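Local coordinates for protein predicted ATPase of the ABC class (PDB 5D6A) that probably binds and hydrolyses ATP as an ABC-class ATPase, and here holds the ATP analogue AMP-PNP in a two-chain assembly, at residues R304-R309 against A344-E349; R309-L314 against A330-Q335. All blocks are in the same frame, centred on the assembly; numbering follows the deposited sequence.

Contact 1 (R304-R309 against A344-E349); sequences RAEEGR and AAWLQE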
loop_
_atom_site.group_PDB
_atom_site.type_symbol
_atom_site.label_atom_id
_atom_site.label_comp_id
_atom_site.label_asym_id
_atom_site.label_seq_id
_atom_site.Cartn_x
_atom_site.Cartn_y
_atom_site.Cartn_z
ATOM N N ARG A 304 1.962 8.706 11.430
ATOM C CA ARG A 304 1.167 9.353 10.403
ATOM C C ARG A 304 -0.277 8.946 10.619
ATOM O O ARG A 304 -0.589 8.224 11.570
ATOM C CB ARG A 304 1.640 8.923 9.011
ATOM C CG ARG A 304 1.567 7.423 8.757
ATOM C CD ARG A 304 2.066 7.068 7.366
ATOM N NE ARG A 304 1.256 7.685 6.317
ATOM C CZ ARG A 304 1.545 7.641 5.018
ATOM N NH1 ARG A 304 0.745 8.239 4.145
ATOM N NH2 ARG A 304 2.634 7.009 4.583
ATOM N N ALA A 305 -1.160 9.402 9.739
ATOM C CA ALA A 305 -2.566 9.062 9.851
ATOM C C ALA A 305 -2.852 7.735 9.157
ATOM O O ALA A 305 -2.365 7.482 8.057
ATOM C CB ALA A 305 -3.422 10.166 9.253
ATOM N N GLU A 306 -3.617 6.882 9.830
ATOM C CA GLU A 306 -4.055 5.601 9.281
ATOM C C GLU A 306 -5.563 5.586 9.187
ATOM O O GLU A 306 -6.259 6.113 10.051
ATOM C CB GLU A 306 -3.592 4.412 10.125
ATOM C CG GLU A 306 -2.275 3.809 9.684
ATOM C CD GLU A 306 -1.892 2.588 10.502
ATOM O OE1 GLU A 306 -1.967 1.457 9.969
ATOM O OE2 GLU A 306 -1.548 2.752 11.692
ATOM N N GLU A 307 -6.061 4.974 8.128
ATOM C CA GLU A 307 -7.478 4.874 7.907
ATOM C C GLU A 307 -7.838 3.404 8.044
ATOM O O GLU A 307 -7.167 2.541 7.474
ATOM C CB GLU A 307 -7.815 5.375 6.497
ATOM C CG GLU A 307 -9.294 5.629 6.223
ATOM C CD GLU A 307 -9.836 6.865 6.929
ATOM O OE1 GLU A 307 -9.072 7.543 7.657
ATOM O OE2 GLU A 307 -11.035 7.167 6.743
ATOM N N GLY A 308 -8.863 3.117 8.837
ATOM C CA GLY A 308 -9.351 1.752 8.998
ATOM C C GLY A 308 -8.641 0.815 9.957
ATOM O O GLY A 308 -9.078 -0.322 10.127
ATOM N N ARG A 309 -7.563 1.263 10.596
ATOM C CA ARG A 309 -6.845 0.390 11.530
ATOM C C ARG A 309 -7.655 0.112 12.792
ATOM O O ARG A 309 -8.581 0.850 13.130
ATOM C CB ARG A 309 -5.495 0.979 11.947
ATOM C CG ARG A 309 -5.577 2.297 12.710
ATOM C CD ARG A 309 -4.339 2.519 13.568
ATOM N NE ARG A 309 -4.291 1.565 14.678
ATOM C CZ ARG A 309 -3.357 1.541 15.629
ATOM N NH1 ARG A 309 -3.426 0.629 16.589
ATOM N NH2 ARG A 309 -2.361 2.418 15.635
ATOM N N ALA A 344 -3.445 9.672 17.079
ATOM C CA ALA A 344 -3.374 9.845 18.531
ATOM C C ALA A 344 -3.042 8.503 19.184
ATOM O O ALA A 344 -2.203 8.420 20.088
ATOM C CB ALA A 344 -4.691 10.385 19.068
ATOM N N ALA A 345 -3.711 7.455 18.712
ATOM C CA ALA A 345 -3.479 6.112 19.210
ATOM C C ALA A 345 -2.032 5.720 18.954
ATOM O O ALA A 345 -1.342 5.275 19.866
ATOM C CB ALA A 345 -4.424 5.131 18.543
ATOM N N TRP A 346 -1.572 5.912 17.717
ATOM C CA TRP A 346 -0.197 5.577 17.337
ATOM C C TRP A 346 0.766 6.281 18.284
ATOM O O TRP A 346 1.728 5.689 18.778
ATOM C CB TRP A 346 0.111 6.047 15.909
ATOM C CG TRP A 346 1.302 5.364 15.276
ATOM C CD1 TRP A 346 2.393 4.835 15.915
ATOM C CD2 TRP A 346 1.566 5.233 13.875
ATOM N NE1 TRP A 346 3.278 4.325 15.000
ATOM C CE2 TRP A 346 2.802 4.567 13.740
ATOM C CE3 TRP A 346 0.863 5.586 12.723
ATOM C CZ2 TRP A 346 3.349 4.253 12.499
ATOM C CZ3 TRP A 346 1.411 5.275 11.492
ATOM C CH2 TRP A 346 2.641 4.617 11.390
ATOM N N LEU A 347 0.498 7.562 18.526
ATOM C CA LEU A 347 1.338 8.368 19.399
ATOM C C LEU A 347 1.456 7.724 20.775
ATOM O O LEU A 347 2.560 7.435 21.239
ATOM C CB LEU A 347 0.784 9.795 19.503
ATOM C CG LEU A 347 1.521 10.784 20.411
ATOM C CD1 LEU A 347 3.003 10.834 20.102
ATOM C CD2 LEU A 347 0.908 12.167 20.276
ATOM N N GLN A 348 0.313 7.477 21.407
ATOM C CA GLN A 348 0.288 6.870 22.733
ATOM C C GLN A 348 0.996 5.515 22.744
ATOM O O GLN A 348 1.746 5.211 23.670
ATOM C CB GLN A 348 -1.152 6.698 23.212
ATOM C CG GLN A 348 -1.260 6.244 24.659
ATOM C CD GLN A 348 -0.681 7.256 25.634
ATOM O OE1 GLN A 348 -0.829 8.469 25.456
ATOM N NE2 GLN A 348 -0.034 6.762 26.679
ATOM N N GLU A 349 0.754 4.710 21.711
ATOM C CA GLU A 349 1.374 3.391 21.594
ATOM C C GLU A 349 2.893 3.481 21.560
ATOM O O GLU A 349 3.582 2.616 22.095
ATOM C CB GLU A 349 0.865 2.666 20.346
ATOM C CG GLU A 349 -0.593 2.235 20.433
ATOM C CD GLU A 349 -1.165 1.758 19.104
ATOM O OE1 GLU A 349 -0.561 2.031 18.043
ATOM O OE2 GLU A 349 -2.240 1.121 19.118
#

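Contact 2 (R309-L314 against A330-Q335); sequences RCVHHL and ADFTTQ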
loop_
_atom_site.group_PDB
_atom_site.type_symbol
_atom_site.label_atom_id
_atom_site.label_comp_id
_atom_site.label_asym_id
_atom_site.label_seq_id
_atom_site.Cartn_x
_atom_site.Cartn_y
_atom_site.Cartn_z
ATOM N N ARG A 309 -7.563 1.263 10.596
ATOM C CA ARG A 309 -6.845 0.390 11.530
ATOM C C ARG A 309 -7.655 0.112 12.792
ATOM O O ARG A 309 -8.581 0.850 13.130
ATOM C CB ARG A 309 -5.495 0.979 11.947
ATOM C CG ARG A 309 -5.577 2.297 12.710
ATOM C CD ARG A 309 -4.339 2.519 13.568
ATOM N NE ARG A 309 -4.291 1.565 14.678
ATOM C CZ ARG A 309 -3.357 1.541 15.629
ATOM N NH1 ARG A 309 -3.426 0.629 16.589
ATOM N NH2 ARG A 309 -2.361 2.418 15.635
ATOM N N CYS A 310 -7.286 -0.961 13.485
ATOM C CA CYS A 310 -7.925 -1.327 14.735
ATOM C C CYS A 310 -7.071 -0.789 15.877
ATOM O O CYS A 310 -5.870 -0.572 15.712
ATOM C CB CYS A 310 -8.064 -2.843 14.847
ATOM S SG CYS A 310 -6.493 -3.741 14.848
ATOM N N VAL A 311 -7.703 -0.553 17.022
ATOM C CA VAL A 311 -7.021 -0.051 18.216
ATOM C C VAL A 311 -7.574 -0.831 19.395
ATOM O O VAL A 311 -8.788 -0.976 19.517
ATOM C CB VAL A 311 -7.269 1.455 18.427
ATOM C CG1 VAL A 311 -6.592 1.937 19.704
ATOM C CG2 VAL A 311 -6.777 2.245 17.223
ATOM N N HIS A 312 -6.694 -1.325 20.262
ATOM C CA HIS A 312 -7.131 -2.157 21.387
ATOM C C HIS A 312 -6.973 -1.554 22.787
ATOM O O HIS A 312 -5.864 -1.268 23.232
ATOM C CB HIS A 312 -6.392 -3.494 21.355
ATOM C CG HIS A 312 -6.624 -4.287 20.106
ATOM N ND1 HIS A 312 -7.802 -4.959 19.861
ATOM C CD2 HIS A 312 -5.814 -4.548 19.054
ATOM C CE1 HIS A 312 -7.714 -5.587 18.702
ATOM N NE2 HIS A 312 -6.516 -5.355 18.192
ATOM N N HIS A 313 -8.106 -1.386 23.467
ATOM C CA HIS A 313 -8.159 -0.898 24.844
ATOM C C HIS A 313 -7.031 0.061 25.219
ATOM O O HIS A 313 -6.348 -0.125 26.228
ATOM C CB HIS A 313 -8.168 -2.106 25.780
ATOM C CG HIS A 313 -9.301 -3.045 25.515
ATOM N ND1 HIS A 313 -10.542 -2.898 26.095
ATOM C CD2 HIS A 313 -9.391 -4.125 24.703
ATOM C CE1 HIS A 313 -11.344 -3.856 25.666
ATOM N NE2 HIS A 313 -10.670 -4.613 24.819
ATOM N N LEU A 314 -6.870 1.099 24.405
ATOM C CA LEU A 314 -5.829 2.096 24.593
ATOM C C LEU A 314 -6.408 3.347 25.243
ATOM O O LEU A 314 -7.529 3.750 24.927
ATOM C CB LEU A 314 -5.229 2.447 23.233
ATOM C CG LEU A 314 -4.005 3.356 23.176
ATOM C CD1 LEU A 314 -2.824 2.717 23.894
ATOM C CD2 LEU A 314 -3.651 3.639 21.725
ATOM N N ALA A 330 -10.563 6.529 27.996
ATOM C CA ALA A 330 -9.483 5.890 28.749
ATOM C C ALA A 330 -9.342 4.405 28.405
ATOM O O ALA A 330 -8.389 3.753 28.837
ATOM C CB ALA A 330 -9.712 6.062 30.243
ATOM N N ASP A 331 -10.291 3.884 27.629
ATOM C CA ASP A 331 -10.298 2.478 27.234
ATOM C C ASP A 331 -10.872 2.392 25.818
ATOM O O ASP A 331 -11.863 1.701 25.569
ATOM C CB ASP A 331 -11.151 1.680 28.230
ATOM C CG ASP A 331 -11.131 0.179 27.973
ATOM O OD1 ASP A 331 -10.184 -0.327 27.338
ATOM O OD2 ASP A 331 -12.073 -0.499 28.431
ATOM N N PHE A 332 -10.229 3.104 24.895
ATOM C CA PHE A 332 -10.684 3.169 23.504
ATOM C C PHE A 332 -10.354 1.910 22.697
ATOM O O PHE A 332 -9.210 1.456 22.667
ATOM C CB PHE A 332 -10.102 4.415 22.822
ATOM C CG PHE A 332 -10.527 4.576 21.390
ATOM C CD1 PHE A 332 -11.791 5.056 21.080
ATOM C CD2 PHE A 332 -9.660 4.256 20.351
ATOM C CE1 PHE A 332 -12.190 5.203 19.761
ATOM C CE2 PHE A 332 -10.053 4.401 19.033
ATOM C CZ PHE A 332 -11.320 4.876 18.738
ATOM N N THR A 333 -11.378 1.367 22.037
ATOM C CA THR A 333 -11.255 0.162 21.222
ATOM C C THR A 333 -12.101 0.304 19.955
ATOM O O THR A 333 -13.213 0.823 20.010
ATOM C CB THR A 333 -11.724 -1.085 22.003
ATOM O OG1 THR A 333 -10.929 -1.241 23.185
ATOM C CG2 THR A 333 -11.614 -2.344 21.153
ATOM N N THR A 334 -11.570 -0.156 18.821
ATOM C CA THR A 334 -12.288 -0.081 17.543
ATOM C C THR A 334 -11.637 -0.946 16.459
ATOM O O THR A 334 -10.501 -1.389 16.609
ATOM C CB THR A 334 -12.367 1.370 17.027
ATOM O OG1 THR A 334 -13.162 1.421 15.836
ATOM C CG2 THR A 334 -10.981 1.915 16.731
ATOM N N GLN A 335 -12.378 -1.178 15.375
ATOM C CA GLN A 335 -11.905 -1.961 14.229
ATOM C C GLN A 335 -11.835 -1.116 12.949
ATOM O O GLN A 335 -11.519 -1.630 11.875
ATOM C CB GLN A 335 -12.816 -3.176 14.015
ATOM C CG GLN A 335 -12.635 -4.283 15.046
ATOM C CD GLN A 335 -11.313 -5.024 14.883
ATOM O OE1 GLN A 335 -10.822 -5.201 13.767
ATOM N NE2 GLN A 335 -10.744 -5.475 15.994
#

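Contact 1 (R304-R309 against A344-E349)
W346 reaches from helix 339-352 to the loop 304-309 and meets R304 and E306 with the benzene half of its indole. Its CB is the atom nearest the helix, and R309 NH2 lies 4.4 Å from W346 CB. With CG anti to the backbone N (chi1 -161°), the ring is directed away from the helix and toward residues 304-306. Further out, W346 CE3 comes to 3.2 Å from R304 O, an oblique approach to a backbone carbonyl. W346 CE3 also lies 3.9 Å from E306 OE2, whose side chain crosses the indole at about a right angle. At the far end, W346 CZ3 rests 3.5 Å from R304 CG, and W346 CH2 is 4.0 Å from R304 CG, which makes the tip of the ring an apolar seat for the start of the arginine chain. R565, outside both segments, forms a cation-pi contact with W346 and a salt bridge with E306 OE2.

One turn along the helix, E349 receives R309 end-on. R309 NH1 reaches the syn lone pair of E349 OE2 at 2.8 Å, while R309 NH2 meets E349 OE1 at 3.0 Å in a nearly straight bond (167°). The two flat groups are 40° apart; OE1 lies in the guanidinium plane and OE2 is tilted from it. Two bonds to two oxygens fix the rotation of both groups. R565 NH1 lies close to R309 NH2 as a like charge, and each arginine has its own carboxylate, E306 for R565 and E349 for R309, which probably eases their proximity. E307 packs on S272 of the second subunit, in a probable Walker A P-loop. Aromatic packing and a bidentate salt bridge thus join loop to helix at the dimer-facing side of a P-loop ATPase domain.

Contact 2 (R309-L314 against A330-Q335)
H313 is held by two residues of segment 330-335: H313 ND1 donates to D331 OD1 at 2.9 Å, and H313 N to T333 OG1 at 2.8 Å. D331 bonds the imidazole edge, near the ring plane, whereas T333 OG1, besides accepting from the backbone, lies over one ring face. Around this corner the backbones form an antiparallel ladder. V311 and T334 exchange one pair of hydrogen bonds, L314 and F332 another; the register shifts by one from V311 to L314, since H313 and L314 both face F332 in a G1 beta bulge, with H313 in a left-handed conformation (phi 31°).

Beside the ladder, R309 turns NE and NH1 side-on to C310 O, each at 2.9 Å; the same guanidinium forms a salt bridge with E349 on helix 339-352. On the face of V311, F332, T334 and L314, V311 CG1 meets the F332 ring at its edge, 3.9 Å from F332 CD2, and V311 CB lies 4.1 Å from T334 CG2. Backbone and H313 bonds thus hold the bulged pair, while this face packs on helix 339-352 and reaches F268 of the second subunit, edge-to-face through F332, and AMP-PNP, about 4 Å from the T334 side chain.

R309 belongs to both contacts: its guanidinium is spent on a helix carboxylate in contact 1 and on the neighbouring carbonyl in contact 2. Contact 1 is the more deeply buried and has no backbone-to-backbone bonds; it rests on an ion pair and on an indole lying against R304, backbone included. Contact 2 buries about twice the area, lies partly at the surface, and is mainly backbone ladder with a partly exposed histidine bonded to an aspartate. They meet where L314 packs on A345, Q348 and E349, and V311 on A345, so the strand pair lies against the same helix that anchors the loop. Strand 332-334 leads into that helix, and both contacts also reach the second subunit.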